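Local coordinates for molybdopterin biosynthesis protein MoaB (Sulfolobus tokodaii, PDB 3IWT) that probably binds molybdopterin in molybdenum cofactor biosynthesis, as a MogA/MoaB family member, though its own function has not been established, at residues G90-S94 with Y133-A137. Residues are numbered along the deposited sequence.
Sequences GTGYS and YLTKA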
loop_
_atom_site.group_PDB
_atom_site.type_symbol
_atom_site.label_atom_id
_atom_site.label_comp_id
_atom_site.label_asym_id
_atom_site.label_seq_id
_atom_site.Cartn_x
_atom_site.Cartn_y
_atom_site.Cartn_z
ATOM N N GLY A 90 16.158 -8.269 15.832
ATOM C CA GLY A 90 16.075 -7.770 14.469
ATOM C C GLY A 90 14.967 -6.793 14.157
ATOM O O GLY A 90 14.537 -6.715 12.995
ATOM N N THR A 91 14.546 -6.029 15.170
ATOM C CA THR A 91 13.445 -5.076 15.017
ATOM C C THR A 91 13.898 -3.597 15.036
ATOM O O THR A 91 13.080 -2.709 15.155
ATOM C CB THR A 91 12.361 -5.328 16.085
ATOM O OG1 THR A 91 12.874 -5.102 17.411
ATOM C CG2 THR A 91 11.814 -6.759 16.012
ATOM N N GLY A 92 15.195 -3.346 14.890
ATOM C CA GLY A 92 15.712 -2.002 14.834
ATOM C C GLY A 92 16.160 -1.568 13.459
ATOM O O GLY A 92 15.639 -2.034 12.436
ATOM N N TYR A 93 17.107 -0.632 13.437
ATOM C CA TYR A 93 17.543 -0.016 12.185
ATOM C C TYR A 93 18.983 -0.357 11.792
ATOM O O TYR A 93 19.550 0.297 10.923
ATOM C CB TYR A 93 17.312 1.504 12.230
ATOM C CG TYR A 93 15.838 1.815 12.268
ATOM C CD1 TYR A 93 15.082 1.852 11.096
ATOM C CD2 TYR A 93 15.184 1.979 13.475
ATOM C CE1 TYR A 93 13.705 2.081 11.136
ATOM C CE2 TYR A 93 13.813 2.198 13.531
ATOM C CZ TYR A 93 13.080 2.274 12.373
ATOM O OH TYR A 93 11.709 2.498 12.444
ATOM N N SER A 94 19.557 -1.406 12.381
ATOM C CA SER A 94 20.747 -2.005 11.782
ATOM C C SER A 94 20.421 -2.435 10.334
ATOM O O SER A 94 19.310 -2.855 10.036
ATOM C CB SER A 94 21.223 -3.183 12.610
ATOM O OG SER A 94 22.130 -3.974 11.886
ATOM N N TYR A 133 12.241 5.640 19.718
ATOM C CA TYR A 133 11.818 5.726 18.310
ATOM C C TYR A 133 12.661 4.887 17.377
ATOM O O TYR A 133 12.357 4.799 16.174
ATOM C CB TYR A 133 11.623 7.149 17.815
ATOM C CG TYR A 133 12.842 8.009 17.561
ATOM C CD1 TYR A 133 13.531 7.933 16.351
ATOM C CD2 TYR A 133 13.267 8.927 18.491
ATOM C CE1 TYR A 133 14.625 8.747 16.078
ATOM C CE2 TYR A 133 14.363 9.767 18.241
ATOM C CZ TYR A 133 15.047 9.673 17.020
ATOM O OH TYR A 133 16.121 10.516 16.738
ATOM N N LEU A 134 13.680 4.221 17.918
ATOM C CA LEU A 134 14.542 3.356 17.116
ATOM C C LEU A 134 14.186 1.846 17.153
ATOM O O LEU A 134 14.982 1.007 16.700
ATOM C CB LEU A 134 15.989 3.619 17.533
ATOM C CG LEU A 134 16.463 5.053 17.215
ATOM C CD1 LEU A 134 17.951 5.174 17.503
ATOM C CD2 LEU A 134 16.149 5.449 15.776
ATOM N N THR A 135 12.988 1.518 17.647
ATOM C CA THR A 135 12.457 0.133 17.539
ATOM C C THR A 135 11.175 0.076 16.707
ATOM O O THR A 135 10.403 1.036 16.678
ATOM C CB THR A 135 12.225 -0.498 18.911
ATOM O OG1 THR A 135 11.848 -1.883 18.771
ATOM C CG2 THR A 135 11.161 0.277 19.739
ATOM N N LYS A 136 10.985 -1.063 16.041
ATOM C CA LYS A 136 9.786 -1.386 15.275
ATOM C C LYS A 136 9.088 -2.650 15.800
ATOM O O LYS A 136 8.325 -3.301 15.067
ATOM C CB LYS A 136 10.135 -1.560 13.807
ATOM C CG LYS A 136 10.738 -0.379 13.158
ATOM C CD LYS A 136 11.039 -0.656 11.672
ATOM C CE LYS A 136 12.322 -1.494 11.492
ATOM N NZ LYS A 136 12.707 -1.470 10.063
ATOM N N ALA A 137 9.356 -2.997 17.065
ATOM C CA ALA A 137 8.666 -4.088 17.735
ATOM C C ALA A 137 7.172 -4.013 17.395
ATOM O O ALA A 137 6.584 -2.937 17.392
ATOM C CB ALA A 137 8.907 -4.048 19.255
HETATM O O HOH W 1 14.755 -2.699 18.361
HETATM O O HOH W 2 15.009 -2.242 9.826
HETATM O O HOH W 3 10.796 3.150 14.871
HETATM O O HOH W 4 17.629 0.597 16.106
#
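Tyr-93 lays its ring against the side chain of Lys-136, whose CE sits over one face in a CH-pi contact, 4.2 Å from the ring centroid. At the ring edge, Tyr-93 CD2 comes within 3.4 Å of Leu-134 O. The lysine ammonium group reaches past the ring to a salt bridge with Glu-101, while a water bridges its NZ to Gly-92 O. The tyrosine hydroxyl is hydrogen-bonded to Glu-112 N of the second subunit and to a water held by the carbonyls of Tyr-133 and Thr-135, bringing the contact to the subunit interface. Here the Gly- and Thr-rich loop after strand 84-88, consistent with the GGTG motif of the MoaB/MogA molybdopterin-binding fold, meets the segment leading into strand 138-142. Backbone joins backbone through Lys-136 N, which donates to Thr-91 O at 2.8 Å. Thr-91 points toward 133-137, and a water links its OG1 to Thr-135 OG1, the acceptor from Ala-137 N in an ST turn.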